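Long-range contacts in DBF2 kinase activator protein MOB1 (Saccharomyces cerevisiae, PDB 2HJN), which binds the protein kinase DBF2 as its activator subunit, enabling CDC15 to phosphorylate and switch it on during mitotic exit in late anaphase: residues Asn25-His30 against Tyr135-Met140; Arg141-Gln146 against Gln171-Arg176. One frame throughout, in Å; residues are numbered along the deposited sequence.

How the interactions relate
Both contacts use helix 132-147, in consecutive turns and toward different neighbours. Interaction 1 lays an extended N-terminal segment, 25-30, over the helix: the ring of Y26 is buried, while T27 and the carboxylate of E137 sit nearer the surface. Interaction 2 pairs the next turns with helix 165-187, helix against helix; C143 and I173 are buried there, and W142 and R176 stack at the partly exposed margin. A backbone-to-carboxylate bond and ring packing carry the first; cation-pi and apolar contacts carry the second, beside a bound sulfate. The two are stitched together where R141 reaches Y26 OH and Q144 reaches S29 OG.

Interaction 1: residues Asn25-His30 against Tyr135-Met140; sequences NYTPSH and YVECLM
An N-terminal segment without helix or strand runs over helix 132-147, and Y26 pushes in among V136, E137 and M140. The CG of Y26 stands anti to its backbone N (chi1 174°), beside the carbonyl carbon, and from there the ring extends to the helix. Over one face of that ring comes V136 CG1, a CH-pi contact with the methyl 4.1 Å from the centroid of the Y26 ring and displaced toward the rim. P28 N of its own segment lies over the opposite face, and E137 CA sits in plane at the edge. Farther out, the selenomethionine M140 crosses the tyrosine at about a right angle: its CG is 3.7 Å from Y26 CE1, and its CE is 3.5 Å from Y26 OH. N91 and R141 both hydrogen-bond to that hydroxyl.

Beside the ring, E137 folds back at chi2 (75°) to bring its carboxylate to the backbone of T27. T27 N donates to E137 OE1 at 3.0 Å, nearly straight at 168°, and meets the oxygen almost along its C-O axis. The other oxygen, OE2, forms a salt bridge with R141, so the carboxylate is held at both ends, which would probably favour its charged form. H30 N bonds to E99 and H30 NE2 to E194, both of the second subunit. V136 also lies about 7 Å from the zinc ion (side chain to metal). The arrangement is that of an extended N-terminal arm laid across the helical Mob1/phocein core, with an aromatic side chain plugged between helices 75-97 and 132-147.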
loop_
_atom_site.group_PDB
_atom_site.type_symbol
_atom_site.label_atom_id
_atom_site.label_comp_id
_atom_site.label_asym_id
_atom_site.label_seq_id
_atom_site.Cartn_x
_atom_site.Cartn_y
_atom_site.Cartn_z
ATOM N N ASN A 25 -15.775 4.440 3.558
ATOM C CA ASN A 25 -14.316 4.554 3.691
ATOM C C ASN A 25 -13.682 5.294 2.503
ATOM O O ASN A 25 -14.240 5.336 1.423
ATOM C CB ASN A 25 -13.648 3.159 3.798
ATOM C CG ASN A 25 -14.239 2.300 4.882
ATOM O OD1 ASN A 25 -14.914 2.786 5.806
ATOM N ND2 ASN A 25 -14.020 0.990 4.760
ATOM N N TYR A 26 -12.474 5.814 2.689
ATOM C CA TYR A 26 -11.722 6.464 1.617
ATOM C C TYR A 26 -11.550 5.497 0.412
ATOM O O TYR A 26 -11.193 4.331 0.611
ATOM C CB TYR A 26 -10.348 6.917 2.146
ATOM C CG TYR A 26 -9.449 7.476 1.046
ATOM C CD1 TYR A 26 -9.801 8.645 0.363
ATOM C CD2 TYR A 26 -8.285 6.809 0.643
ATOM C CE1 TYR A 26 -9.008 9.154 -0.701
ATOM C CE2 TYR A 26 -7.472 7.339 -0.425
ATOM C CZ TYR A 26 -7.856 8.490 -1.079
ATOM O OH TYR A 26 -7.100 9.041 -2.097
ATOM N N THR A 27 -11.912 5.989 -0.791
ATOM C CA THR A 27 -11.620 5.320 -2.086
ATOM C C THR A 27 -10.316 5.830 -2.750
ATOM O O THR A 27 -10.204 6.989 -3.133
ATOM C CB THR A 27 -12.828 5.436 -3.092
ATOM O OG1 THR A 27 -14.028 4.989 -2.447
ATOM C CG2 THR A 27 -12.596 4.544 -4.342
ATOM N N PRO A 28 -9.284 4.955 -2.870
ATOM C CA PRO A 28 -8.074 5.474 -3.508
ATOM C C PRO A 28 -8.251 5.790 -5.000
ATOM O O PRO A 28 -9.121 5.237 -5.651
ATOM C CB PRO A 28 -7.023 4.357 -3.236
ATOM C CG PRO A 28 -7.627 3.535 -2.030
ATOM C CD PRO A 28 -9.117 3.566 -2.404
ATOM N N SER A 29 -7.490 6.756 -5.501
ATOM C CA SER A 29 -7.357 7.078 -6.909
ATOM C C SER A 29 -5.925 7.595 -7.144
ATOM O O SER A 29 -5.515 8.600 -6.584
ATOM C CB SER A 29 -8.341 8.172 -7.379
ATOM O OG SER A 29 -8.172 8.471 -8.780
ATOM N N HIS A 30 -5.170 6.904 -7.984
ATOM C CA HIS A 30 -3.862 7.326 -8.412
ATOM C C HIS A 30 -3.979 8.483 -9.436
ATOM O O HIS A 30 -4.865 8.486 -10.313
ATOM C CB HIS A 30 -3.162 6.101 -9.061
ATOM C CG HIS A 30 -1.730 6.334 -9.427
ATOM N ND1 HIS A 30 -1.315 6.450 -10.733
ATOM C CD2 HIS A 30 -0.611 6.420 -8.661
ATOM C CE1 HIS A 30 -0.004 6.636 -10.757
ATOM N NE2 HIS A 30 0.446 6.629 -9.517
ATOM N N TYR A 135 -13.640 13.556 5.205
ATOM C CA TYR A 135 -12.625 14.582 5.086
ATOM C C TYR A 135 -11.548 14.205 4.027
ATOM O O TYR A 135 -11.282 14.956 3.081
ATOM C CB TYR A 135 -11.939 14.813 6.449
ATOM C CG TYR A 135 -10.943 15.963 6.370
ATOM C CD1 TYR A 135 -9.708 15.773 5.753
ATOM C CD2 TYR A 135 -11.256 17.237 6.823
ATOM C CE1 TYR A 135 -8.800 16.770 5.632
ATOM C CE2 TYR A 135 -10.326 18.276 6.710
ATOM C CZ TYR A 135 -9.101 18.017 6.091
ATOM O OH TYR A 135 -8.129 18.981 5.918
ATOM N N VAL A 136 -10.977 13.015 4.201
ATOM C CA VAL A 136 -9.863 12.554 3.356
ATOM C C VAL A 136 -10.312 12.389 1.899
ATOM O O VAL A 136 -9.685 12.925 0.971
ATOM C CB VAL A 136 -9.194 11.273 3.946
ATOM C CG1 VAL A 136 -8.041 10.737 2.997
ATOM C CG2 VAL A 136 -8.617 11.601 5.302
ATOM N N GLU A 137 -11.471 11.764 1.726
ATOM C CA GLU A 137 -12.092 11.656 0.426
ATOM C C GLU A 137 -12.253 12.994 -0.280
ATOM O O GLU A 137 -11.819 13.140 -1.424
ATOM C CB GLU A 137 -13.442 10.899 0.542
ATOM C CG GLU A 137 -14.208 10.723 -0.769
ATOM C CD GLU A 137 -13.624 9.668 -1.694
ATOM O OE1 GLU A 137 -13.126 8.671 -1.174
ATOM O OE2 GLU A 137 -13.694 9.806 -2.948
ATOM N N CYS A 138 -12.926 13.956 0.371
ATOM C CA CYS A 138 -13.163 15.299 -0.180
ATOM C C CYS A 138 -11.846 16.005 -0.526
ATOM O O CYS A 138 -11.724 16.639 -1.592
ATOM C CB CYS A 138 -13.917 16.143 0.868
ATOM S SG CYS A 138 -15.702 15.699 1.078
ATOM N N LEU A 139 -10.886 15.963 0.406
ATOM C CA LEU A 139 -9.606 16.622 0.225
ATOM C C LEU A 139 -8.853 16.048 -0.948
ATOM O O LEU A 139 -8.344 16.820 -1.763
ATOM C CB LEU A 139 -8.694 16.551 1.465
ATOM C CG LEU A 139 -7.259 17.097 1.496
ATOM C CD1 LEU A 139 -6.793 17.279 2.950
ATOM C CD2 LEU A 139 -6.245 16.171 0.926
HETATM N N MSE A 140 -8.718 14.723 -1.001
HETATM C CA MSE A 140 -7.938 14.064 -2.083
HETATM C C MSE A 140 -8.596 14.275 -3.438
HETATM O O MSE A 140 -7.901 14.550 -4.404
HETATM C CB MSE A 140 -7.789 12.572 -1.824
HETATM C CG MSE A 140 -7.008 12.261 -0.545
HETATM SE SE MSE A 140 -5.098 12.874 -0.538
HETATM C CE MSE A 140 -4.421 11.192 -1.250
#

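Interaction 2: residues Arg141-Gln146 against Gln171-Arg176; sequences RWCQDQ and QPILRR. With SO4 (sulfate ion), chain C.
R176 lays its guanidinium flat over the six-membered ring of W142, and this stack forms the outer, partly exposed side of the contact. The two planes are 25° apart, with CZ of R176 4.3 Å from the centroid of that ring, a cation-pi geometry; NH1 of R176 comes within 3.7 Å of W142 CZ2. The arginine reaches this far because its chain runs extended, with chi2 and chi3 both near 180°. On the opposite face of the indole lies Q146 NE2, which donates to W142 O at 3.0 Å, so the ring is sandwiched between two nitrogen groups.

The buried, close-packed side is apolar. I173 meets the six-membered ring obliquely, its CG1 3.8 Å from W142 CZ3, and C143 SG meets I173 CG2 at 4.1 Å. Segments 141-146 and 171-176 run antiparallel at 158°, their axes 11.2 Å apart at closest. By contrast, the more open margin beyond the stack carries a sulfate, probably from the crystallisation liquor, bound by R175 and R179 and weakly by R176 NE at 3.2 Å from SO4 O4. An alanine in place of R176 would probably leave one face of the W142 ring without its cation and cost the sulfate a weak bond. The chemistry implies a basic patch suited to an oxyanion, consistent with the phosphopeptide-binding surface of Mob1 proteins, in which one arginine serves both indole and anion.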
loop_
_atom_site.group_PDB
_atom_site.type_symbol
_atom_site.label_atom_id
_atom_site.label_comp_id
_atom_site.label_asym_id
_atom_site.label_seq_id
_atom_site.Cartn_x
_atom_site.Cartn_y
_atom_site.Cartn_z
ATOM N N ARG A 141 -9.922 14.139 -3.529
ATOM C CA ARG A 141 -10.652 14.440 -4.789
ATOM C C ARG A 141 -10.489 15.923 -5.183
ATOM O O ARG A 141 -10.416 16.234 -6.348
ATOM C CB ARG A 141 -12.169 14.110 -4.706
ATOM C CG ARG A 141 -12.586 12.586 -4.690
ATOM C CD ARG A 141 -11.887 11.637 -5.711
ATOM N NE ARG A 141 -10.486 11.282 -5.387
ATOM C CZ ARG A 141 -10.080 10.424 -4.464
ATOM N NH1 ARG A 141 -10.924 9.789 -3.662
ATOM N NH2 ARG A 141 -8.784 10.212 -4.317
ATOM N N TRP A 142 -10.453 16.818 -4.201
ATOM C CA TRP A 142 -10.159 18.256 -4.478
ATOM C C TRP A 142 -8.727 18.444 -5.064
ATOM O O TRP A 142 -8.514 19.241 -6.017
ATOM C CB TRP A 142 -10.388 19.142 -3.228
ATOM C CG TRP A 142 -9.998 20.591 -3.460
ATOM C CD1 TRP A 142 -10.768 21.594 -3.977
ATOM C CD2 TRP A 142 -8.726 21.150 -3.189
ATOM N NE1 TRP A 142 -10.047 22.779 -4.016
ATOM C CE2 TRP A 142 -8.779 22.525 -3.553
ATOM C CE3 TRP A 142 -7.548 20.638 -2.623
ATOM C CZ2 TRP A 142 -7.678 23.371 -3.425
ATOM C CZ3 TRP A 142 -6.427 21.494 -2.528
ATOM C CH2 TRP A 142 -6.517 22.846 -2.892
ATOM N N CYS A 143 -7.746 17.717 -4.512
ATOM C CA CYS A 143 -6.382 17.797 -5.064
ATOM C C CYS A 143 -6.329 17.363 -6.537
ATOM O O CYS A 143 -5.669 18.022 -7.348
ATOM C CB CYS A 143 -5.377 16.980 -4.222
ATOM S SG CYS A 143 -5.069 17.661 -2.596
ATOM N N GLN A 144 -6.969 16.235 -6.854
ATOM C CA GLN A 144 -7.053 15.741 -8.233
ATOM C C GLN A 144 -7.723 16.743 -9.172
ATOM O O GLN A 144 -7.277 16.912 -10.303
ATOM C CB GLN A 144 -7.766 14.368 -8.321
ATOM C CG GLN A 144 -7.004 13.251 -7.618
ATOM C CD GLN A 144 -7.584 11.908 -7.903
ATOM O OE1 GLN A 144 -8.669 11.582 -7.398
ATOM N NE2 GLN A 144 -6.890 11.113 -8.754
ATOM N N ASP A 145 -8.798 17.388 -8.717
ATOM C CA ASP A 145 -9.405 18.460 -9.482
ATOM C C ASP A 145 -8.441 19.617 -9.748
ATOM O O ASP A 145 -8.494 20.203 -10.827
ATOM C CB ASP A 145 -10.727 18.966 -8.863
ATOM C CG ASP A 145 -11.842 17.906 -8.873
ATOM O OD1 ASP A 145 -11.818 16.954 -9.705
ATOM O OD2 ASP A 145 -12.757 18.036 -8.035
ATOM N N GLN A 146 -7.539 19.951 -8.812
ATOM C CA GLN A 146 -6.536 20.993 -9.133
ATOM C C GLN A 146 -5.524 20.446 -10.142
ATOM O O GLN A 146 -5.209 21.133 -11.117
ATOM C CB GLN A 146 -5.806 21.520 -7.879
ATOM C CG GLN A 146 -6.714 21.903 -6.696
ATOM C CD GLN A 146 -8.022 22.681 -7.086
ATOM O OE1 GLN A 146 -7.957 23.880 -7.394
ATOM N NE2 GLN A 146 -9.213 22.001 -6.999
ATOM N N GLN A 171 1.175 25.836 -2.106
ATOM C CA GLN A 171 1.138 25.926 -0.624
ATOM C C GLN A 171 -0.113 25.449 0.084
ATOM O O GLN A 171 -0.015 24.739 1.101
ATOM C CB GLN A 171 1.569 27.317 -0.110
ATOM C CG GLN A 171 3.054 27.386 0.073
ATOM C CD GLN A 171 3.542 28.761 0.448
ATOM O OE1 GLN A 171 3.788 29.024 1.628
ATOM N NE2 GLN A 171 3.675 29.659 -0.543
ATOM N N PRO A 172 -1.305 25.833 -0.433
ATOM C CA PRO A 172 -2.573 25.293 0.080
ATOM C C PRO A 172 -2.656 23.747 -0.050
ATOM O O PRO A 172 -3.058 23.077 0.909
ATOM C CB PRO A 172 -3.616 26.003 -0.779
ATOM C CG PRO A 172 -2.866 27.388 -1.209
ATOM C CD PRO A 172 -1.506 26.880 -1.474
ATOM N N ILE A 173 -2.224 23.199 -1.187
ATOM C CA ILE A 173 -2.207 21.755 -1.378
ATOM C C ILE A 173 -1.294 21.032 -0.362
ATOM O O ILE A 173 -1.717 20.043 0.237
ATOM C CB ILE A 173 -1.794 21.338 -2.846
ATOM C CG1 ILE A 173 -2.874 21.737 -3.873
ATOM C CG2 ILE A 173 -1.642 19.800 -2.936
ATOM C CD1 ILE A 173 -2.311 21.670 -5.380
ATOM N N LEU A 174 -0.053 21.499 -0.196
ATOM C CA LEU A 174 0.874 20.950 0.824
ATOM C C LEU A 174 0.330 21.070 2.249
ATOM O O LEU A 174 0.377 20.087 3.008
ATOM C CB LEU A 174 2.292 21.572 0.702
ATOM C CG LEU A 174 3.279 20.985 -0.314
ATOM C CD1 LEU A 174 2.695 20.169 -1.445
ATOM C CD2 LEU A 174 4.325 21.951 -0.841
ATOM N N ARG A 175 -0.247 22.239 2.604
ATOM C CA ARG A 175 -0.841 22.423 3.940
ATOM C C ARG A 175 -1.950 21.377 4.228
ATOM O O ARG A 175 -2.032 20.769 5.316
ATOM C CB ARG A 175 -1.425 23.844 4.095
ATOM C CG ARG A 175 -0.467 24.932 4.449
ATOM C CD ARG A 175 -1.244 26.243 4.892
ATOM N NE ARG A 175 -2.394 26.659 4.054
ATOM C CZ ARG A 175 -2.337 27.564 3.067
ATOM N NH1 ARG A 175 -1.186 28.144 2.721
ATOM N NH2 ARG A 175 -3.430 27.883 2.405
ATOM N N ARG A 176 -2.821 21.166 3.247
ATOM C CA ARG A 176 -3.872 20.128 3.374
ATOM C C ARG A 176 -3.369 18.660 3.402
ATOM O O ARG A 176 -3.810 17.852 4.247
ATOM C CB ARG A 176 -4.922 20.374 2.301
ATOM C CG ARG A 176 -5.547 21.787 2.483
ATOM C CD ARG A 176 -6.575 22.123 1.406
ATOM N NE ARG A 176 -6.906 23.540 1.384
ATOM C CZ ARG A 176 -7.954 24.055 0.740
ATOM N NH1 ARG A 176 -8.805 23.264 0.063
ATOM N NH2 ARG A 176 -8.144 25.373 0.754
HETATM S S SO4 C . -6.219 26.149 4.269
HETATM O O1 SO4 C . -5.247 26.332 3.185
HETATM O O2 SO4 C . -5.468 26.290 5.528
HETATM O O3 SO4 C . -7.363 27.037 4.148
HETATM O O4 SO4 C . -6.851 24.842 4.284
#